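Local coordinates for protein N-acyl-D-glutamate deacylase (Bordetella bronchiseptica, PDB 3GIP) that removes the acyl group from N-acyl-D-glutamate by hydrolysis, probably with the help of its bound zinc, as a member of the amidohydrolase superfamily, at residues A[69-74]-A[97-102]; A[90-95]-A[140-145]. One frame throughout, in Å; residues are numbered along the deposited sequence.

Interaction 1 (A[69-74]-A[97-102])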
ATOM      1  N   ASP A  69       1.931  -0.334   7.293  1.00 14.33           N
ATOM      2  CA  ASP A  69       2.200   0.547   8.427  1.00 14.30           C
ATOM      3  C   ASP A  69       1.211   0.394   9.584  1.00 14.39           C
ATOM      4  O   ASP A  69       1.137   1.255  10.458  1.00 15.24           O
ATOM      5  CB  ASP A  69       2.188   1.993   7.934  1.00 15.06           C
ATOM      6  CG  ASP A  69       2.866   2.145   6.585  1.00 16.25           C
ATOM      7  OD1 ASP A  69       4.101   2.339   6.549  1.00 14.88           O
ATOM      8  OD2 ASP A  69       2.158   2.045   5.559  1.00 16.04           O
ATOM      9  N   ASP A  70       0.482  -0.716   9.587  1.00 15.40           N
ATOM     10  CA  ASP A  70      -0.525  -1.005  10.608  1.00 15.87           C
ATOM     11  C   ASP A  70      -0.186  -0.563  12.027  1.00 16.45           C
ATOM     12  O   ASP A  70      -0.983   0.113  12.684  1.00 15.80           O
ATOM     13  CB  ASP A  70      -0.814  -2.506  10.648  1.00 15.74           C
ATOM     14  CG  ASP A  70      -1.353  -3.030   9.343  1.00 17.82           C
ATOM     15  OD1 ASP A  70      -2.504  -3.522   9.337  1.00 18.05           O
ATOM     16  OD2 ASP A  70      -0.628  -2.953   8.328  1.00 17.46           O
ATOM     17  N   LEU A  71       0.992  -0.956  12.498  1.00 16.42           N
ATOM     18  CA  LEU A  71       1.405  -0.647  13.864  1.00 18.11           C
ATOM     19  C   LEU A  71       2.338   0.546  14.019  1.00 18.68           C
ATOM     20  O   LEU A  71       2.783   0.842  15.127  1.00 20.97           O
ATOM     21  CB  LEU A  71       2.077  -1.876  14.476  1.00 20.38           C
ATOM     22  CG  LEU A  71       1.384  -3.217  14.232  1.00 21.74           C
ATOM     23  CD1 LEU A  71       2.279  -4.339  14.736  1.00 23.03           C
ATOM     24  CD2 LEU A  71       0.026  -3.241  14.913  1.00 22.53           C
ATOM     25  N   MET A  72       2.634   1.235  12.925  1.00 16.96           N
ATOM     26  CA  MET A  72       3.544   2.372  12.981  1.00 16.88           C
ATOM     27  C   MET A  72       2.951   3.637  13.580  1.00 16.60           C
ATOM     28  O   MET A  72       3.683   4.520  14.018  1.00 16.71           O
ATOM     29  CB  MET A  72       4.078   2.678  11.580  1.00 17.66           C
ATOM     30  CG  MET A  72       4.876   1.535  10.979  1.00 19.15           C
ATOM     31  SD  MET A  72       6.277   1.066  12.012  1.00 19.30           S
ATOM     32  CE  MET A  72       5.638  -0.369  12.819  1.00 21.31           C
ATOM     33  N   PHE A  73       1.629   3.734  13.597  1.00 16.90           N
ATOM     34  CA  PHE A  73       0.981   4.917  14.141  1.00 19.12           C
ATOM     35  C   PHE A  73       1.234   5.012  15.645  1.00 20.35           C
ATOM     36  O   PHE A  73       1.079   6.073  16.245  1.00 24.10           O
ATOM     37  CB  PHE A  73      -0.509   4.867  13.801  1.00 19.45           C
ATOM     38  CG  PHE A  73      -0.767   4.626  12.335  1.00 18.68           C
ATOM     39  CD1 PHE A  73      -0.374   5.566  11.385  1.00 19.63           C
ATOM     40  CD2 PHE A  73      -1.329   3.431  11.901  1.00 17.46           C
ATOM     41  CE1 PHE A  73      -0.530   5.312  10.021  1.00 20.41           C
ATOM     42  CE2 PHE A  73      -1.491   3.164  10.538  1.00 20.12           C
ATOM     43  CZ  PHE A  73      -1.089   4.106   9.597  1.00 19.72           C
ATOM     44  N   VAL A  74       1.642   3.899  16.245  1.00 23.45           N
ATOM     45  CA  VAL A  74       1.953   3.883  17.669  1.00 25.32           C
ATOM     46  C   VAL A  74       3.468   3.733  17.859  1.00 26.10           C
ATOM     47  O   VAL A  74       4.054   4.345  18.753  1.00 28.04           O
ATOM     48  CB  VAL A  74       1.218   2.727  18.406  1.00 25.76           C
ATOM     49  CG1 VAL A  74       1.667   1.378  17.864  1.00 24.77           C
ATOM     50  CG2 VAL A  74       1.482   2.815  19.905  1.00 28.47           C
ATOM     51  N   VAL A  97      -2.072  -9.857   6.454  1.00 15.20           N
ATOM     52  CA  VAL A  97      -1.678  -9.501   7.816  1.00 15.17           C
ATOM     53  C   VAL A  97      -2.102  -8.092   8.198  1.00 15.87           C
ATOM     54  O   VAL A  97      -1.847  -7.126   7.474  1.00 15.05           O
ATOM     55  CB  VAL A  97      -0.155  -9.665   8.019  1.00 15.58           C
ATOM     56  CG1 VAL A  97       0.207 -11.139   7.966  1.00 15.38           C
ATOM     57  CG2 VAL A  97       0.610  -8.882   6.954  1.00 15.65           C
ATOM     58  N   SER A  98      -2.745  -7.980   9.358  1.00 13.97           N
ATOM     59  CA  SER A  98      -3.252  -6.697   9.829  1.00 13.69           C
ATOM     60  C   SER A  98      -3.061  -6.488  11.328  1.00 14.34           C
ATOM     61  O   SER A  98      -2.659  -7.400  12.047  1.00 15.38           O
ATOM     62  CB  SER A  98      -4.741  -6.600   9.498  1.00 13.96           C
ATOM     63  OG  SER A  98      -5.446  -7.710  10.048  1.00 14.62           O
ATOM     64  N   ALA A  99      -3.369  -5.277  11.784  1.00 15.04           N
ATOM     65  CA  ALA A  99      -3.243  -4.924  13.195  1.00 15.32           C
ATOM     66  C   ALA A  99      -4.185  -5.749  14.064  1.00 17.37           C
ATOM     67  O   ALA A  99      -3.889  -6.014  15.227  1.00 16.50           O
ATOM     68  CB  ALA A  99      -3.535  -3.441  13.388  1.00 17.47           C
ATOM     69  N   ALA A 100      -5.316  -6.151  13.494  1.00 17.13           N
ATOM     70  CA  ALA A 100      -6.313  -6.932  14.219  1.00 17.75           C
ATOM     71  C   ALA A 100      -7.087  -7.826  13.253  1.00 17.86           C
ATOM     72  O   ALA A 100      -7.113  -7.572  12.053  1.00 16.12           O
ATOM     73  CB  ALA A 100      -7.273  -5.988  14.947  1.00 17.85           C
ATOM     74  N   PRO A 101      -7.731  -8.890  13.763  1.00 17.88           N
ATOM     75  CA  PRO A 101      -7.782  -9.311  15.167  1.00 18.85           C
ATOM     76  C   PRO A 101      -6.515 -10.038  15.600  1.00 19.41           C
ATOM     77  O   PRO A 101      -5.735 -10.502  14.770  1.00 20.66           O
ATOM     78  CB  PRO A 101      -9.002 -10.221  15.201  1.00 18.97           C
ATOM     79  CG  PRO A 101      -8.917 -10.899  13.872  1.00 18.99           C
ATOM     80  CD  PRO A 101      -8.612  -9.738  12.940  1.00 18.61           C
ATOM     81  N   ALA A 102      -6.325 -10.146  16.910  1.00 20.74           N
ATOM     82  CA  ALA A 102      -5.156 -10.815  17.460  1.00 21.15           C
ATOM     83  C   ALA A 102      -5.251 -12.331  17.310  1.00 21.08           C
ATOM     84  O   ALA A 102      -6.334 -12.914  17.409  1.00 21.41           O
ATOM     85  CB  ALA A 102      -4.995 -10.443  18.934  1.00 21.95           C
TER
HETATM   86  O   HOH W   1      -0.326  -4.977   6.496  1.00 15.13           O
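The flat carboxylate of Asp70 has the backbone of Ser98 and Ala99 on one face and the Val92 side chain of strand 87-92 on the other. Ser98 CA lies above OD1 on the first face, 3.3 Å from it. Ala99 N is also displaced toward the Ser98 face, 3.1 Å from Asp70 OD1, and makes a weak hydrogen bond to it. The bond is bent, with 128° at the hydrogen. The other oxygen, OD2, is met by a water on the Ser98 side, at 2.7 Å. This water lies between the two segments, also 2.8 Å from Val97 O, and can donate to either oxygen. The CB of Asp70 points toward segment 97-102, and CG, anti to the carbonyl carbon (chi1 -61°), carries the carboxylate to Ser98 and Ala99.

The setting is the TIM barrel of the amidohydrolase family. Residues 69-74 follow strand 57-64, and residues 97-102 follow the neighbouring strand 87-92. The contact thus joins two successive connections of the barrel. The apolar part of the contact is small. Asp70 CB is 4.0 Å from Ala99 CB, and Leu71 CD2 touches the same methyl at 3.9 Å. Tyr127 of helix 124-133 also packs on Ala99, and its hydroxyl is hydrogen-bonded to Asp70 O.

Behind the contact, Ser98 folds its hydroxyl back onto its own segment, just ahead of the cis peptide at Pro101. Its OG also accepts a hydrogen bond from Gly145 N. It donates to Ala100 O over 2.6 Å, with the hydroxyl oxygen 41° above the plane of that carbonyl.

Interaction 2 (A[90-95]-A[140-145]); sequences VVVGNC and VAALVG. With ZN (zinc ion), chain F.
Leu143 points from its strand at the end of strand 87-92, and its CB, CG and CD1 each meet something there. Its CB packs on Gly93 O at 3.4 Å. The CG is anti to the carbonyl carbon (chi1 -65°) and lies 3.8 Å from Val92 O. At the tip, CD1 meets Val91 CG1 at 3.9 Å. The same methyl closes on Asn94 OD1, 3.3 Å away, while the Asn94 amide nitrogen is held by Gly67 O. Leu143 crosses both the Val91 and Asn94 side chains at a slant.

The backbones run parallel as neighbouring strands of the TIM barrel, their axes 22° apart. Three hydrogen bonds join them. Ala141 N donates to Val90 O over 3.0 Å, almost straight at 175°. Val92 N donates to Ala141 O over 2.9 Å. Leu143 N then donates to Val92 O, also over 3.0 Å, from a position tilted out of the carbonyl plane. Val90, Val92, Val140 and Ala142 share the face that meets helices 72-75 and 124-133. Val91 and Ala141 lie on the other face, their side chains in contact. Past the paired part, segment 90-95 turns away at Gly93 and brings Cys95 to the metal site. There Cys95 SG binds zinc at 2.2 Å, alongside His218 and His248.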
ATOM      1  N   VAL A  90      -3.175   6.170   3.720  1.00 13.47           N
ATOM      2  CA  VAL A  90      -2.592   4.860   3.491  1.00 13.86           C
ATOM      3  C   VAL A  90      -3.597   3.777   3.834  1.00 14.85           C
ATOM      4  O   VAL A  90      -4.362   3.905   4.790  1.00 15.59           O
ATOM      5  CB  VAL A  90      -1.313   4.620   4.331  1.00 12.61           C
ATOM      6  CG1 VAL A  90      -1.632   4.670   5.821  1.00 15.15           C
ATOM      7  CG2 VAL A  90      -0.708   3.268   3.962  1.00 12.94           C
ATOM      8  N   VAL A  91      -3.612   2.727   3.022  1.00 14.46           N
ATOM      9  CA  VAL A  91      -4.486   1.591   3.256  1.00 13.74           C
ATOM     10  C   VAL A  91      -3.572   0.516   3.838  1.00 14.73           C
ATOM     11  O   VAL A  91      -2.651   0.040   3.169  1.00 13.66           O
ATOM     12  CB  VAL A  91      -5.123   1.079   1.946  1.00 13.60           C
ATOM     13  CG1 VAL A  91      -6.032  -0.112   2.239  1.00 15.11           C
ATOM     14  CG2 VAL A  91      -5.916   2.200   1.282  1.00 15.27           C
ATOM     15  N   VAL A  92      -3.810   0.153   5.095  1.00 13.64           N
ATOM     16  CA  VAL A  92      -2.994  -0.858   5.763  1.00 13.39           C
ATOM     17  C   VAL A  92      -3.721  -2.199   5.859  1.00 12.38           C
ATOM     18  O   VAL A  92      -4.876  -2.317   5.441  1.00 14.22           O
ATOM     19  CB  VAL A  92      -2.604  -0.400   7.191  1.00 12.77           C
ATOM     20  CG1 VAL A  92      -1.875   0.938   7.131  1.00 12.42           C
ATOM     21  CG2 VAL A  92      -3.853  -0.282   8.064  1.00 15.03           C
ATOM     22  N   GLY A  93      -3.036  -3.205   6.401  1.00 13.60           N
ATOM     23  CA  GLY A  93      -3.631  -4.524   6.557  1.00 12.39           C
ATOM     24  C   GLY A  93      -3.598  -5.371   5.303  1.00 13.65           C
ATOM     25  O   GLY A  93      -4.506  -6.164   5.051  1.00 14.02           O
ATOM     26  N   ASN A  94      -2.530  -5.224   4.529  1.00 13.09           N
ATOM     27  CA  ASN A  94      -2.387  -5.955   3.277  1.00 12.79           C
ATOM     28  C   ASN A  94      -1.704  -7.312   3.375  1.00 13.04           C
ATOM     29  O   ASN A  94      -1.081  -7.648   4.384  1.00 13.66           O
ATOM     30  CB  ASN A  94      -1.622  -5.084   2.279  1.00 13.03           C
ATOM     31  CG  ASN A  94      -2.476  -3.981   1.709  1.00 11.60           C
ATOM     32  OD1 ASN A  94      -3.325  -4.227   0.858  1.00 12.51           O
ATOM     33  ND2 ASN A  94      -2.267  -2.758   2.183  1.00 12.82           N
ATOM     34  N   CYS A  95      -1.845  -8.085   2.301  1.00 12.45           N
ATOM     35  CA  CYS A  95      -1.236  -9.400   2.162  1.00 13.40           C
ATOM     36  C   CYS A  95      -1.605 -10.403   3.239  1.00 13.63           C
ATOM     37  O   CYS A  95      -0.815 -11.286   3.568  1.00 13.85           O
ATOM     38  CB  CYS A  95       0.283  -9.253   2.098  1.00 13.32           C
ATOM     39  SG  CYS A  95       0.793  -8.014   0.863  1.00 13.77           S
ATOM     40  N   VAL A 140      -5.899   6.971   7.647  1.00 13.61           N
ATOM     41  CA  VAL A 140      -5.732   5.527   7.667  1.00 15.22           C
ATOM     42  C   VAL A 140      -7.000   4.734   7.385  1.00 16.39           C
ATOM     43  O   VAL A 140      -8.017   4.901   8.061  1.00 16.70           O
ATOM     44  CB  VAL A 140      -5.189   5.062   9.036  1.00 15.92           C
ATOM     45  CG1 VAL A 140      -4.974   3.555   9.030  1.00 16.20           C
ATOM     46  CG2 VAL A 140      -3.895   5.794   9.354  1.00 17.02           C
ATOM     47  N   ALA A 141      -6.927   3.871   6.377  1.00 14.89           N
ATOM     48  CA  ALA A 141      -8.029   2.985   6.019  1.00 14.67           C
ATOM     49  C   ALA A 141      -7.447   1.611   6.314  1.00 15.48           C
ATOM     50  O   ALA A 141      -6.249   1.395   6.109  1.00 14.70           O
ATOM     51  CB  ALA A 141      -8.373   3.114   4.541  1.00 15.84           C
ATOM     52  N   ALA A 142      -8.268   0.683   6.795  1.00 14.98           N
ATOM     53  CA  ALA A 142      -7.745  -0.630   7.136  1.00 14.69           C
ATOM     54  C   ALA A 142      -8.494  -1.836   6.604  1.00 13.97           C
ATOM     55  O   ALA A 142      -9.725  -1.873   6.586  1.00 14.74           O
ATOM     56  CB  ALA A 142      -7.616  -0.747   8.656  1.00 15.60           C
ATOM     57  N   LEU A 143      -7.718  -2.829   6.181  1.00 14.42           N
ATOM     58  CA  LEU A 143      -8.237  -4.095   5.688  1.00 13.35           C
ATOM     59  C   LEU A 143      -7.972  -5.083   6.816  1.00 14.79           C
ATOM     60  O   LEU A 143      -7.049  -4.885   7.608  1.00 15.12           O
ATOM     61  CB  LEU A 143      -7.458  -4.558   4.453  1.00 15.19           C
ATOM     62  CG  LEU A 143      -7.539  -3.728   3.172  1.00 14.63           C
ATOM     63  CD1 LEU A 143      -6.275  -3.956   2.342  1.00 14.37           C
ATOM     64  CD2 LEU A 143      -8.783  -4.115   2.381  1.00 15.65           C
ATOM     65  N   VAL A 144      -8.784  -6.127   6.909  1.00 14.85           N
ATOM     66  CA  VAL A 144      -8.561  -7.148   7.928  1.00 15.76           C
ATOM     67  C   VAL A 144      -7.867  -8.297   7.213  1.00 14.70           C
ATOM     68  O   VAL A 144      -8.288  -8.715   6.134  1.00 15.14           O
ATOM     69  CB  VAL A 144      -9.886  -7.637   8.563  1.00 17.18           C
ATOM     70  CG1 VAL A 144     -10.838  -8.114   7.494  1.00 19.85           C
ATOM     71  CG2 VAL A 144      -9.598  -8.762   9.553  1.00 17.72           C
ATOM     72  N   GLY A 145      -6.789  -8.795   7.807  1.00 13.59           N
ATOM     73  CA  GLY A 145      -6.037  -9.870   7.188  1.00 13.57           C
ATOM     74  C   GLY A 145      -6.592 -11.269   7.343  1.00 14.63           C
ATOM     75  O   GLY A 145      -6.986 -11.680   8.437  1.00 13.89           O
TER
HETATM   76 ZN    ZN F 484       2.345  -8.898  -0.460  1.00 14.07          ZN

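The centres of interactions 1 and 2 are about 8 Å apart, and the two touch. Their segments alternate along the chain: 69-74, 90-95, 97-102, 140-145. Interaction 2 pairs strands 87-92 and 139-145 in the barrel wall. Interaction 1 joins the segments that follow strands 57-64 and 87-92. Phe73 packs on Val140 with its CZ 3.3 Å from CG2, and Asp70 OD2 takes a weak hydrogen bond from Gly93 N. Helix 124-133 touches both contacts through Tyr127. Residues 90-95 end at the zinc ligand Cys95, and 97-102 begin two positions later, so both contacts lie close to the metal site along the chain.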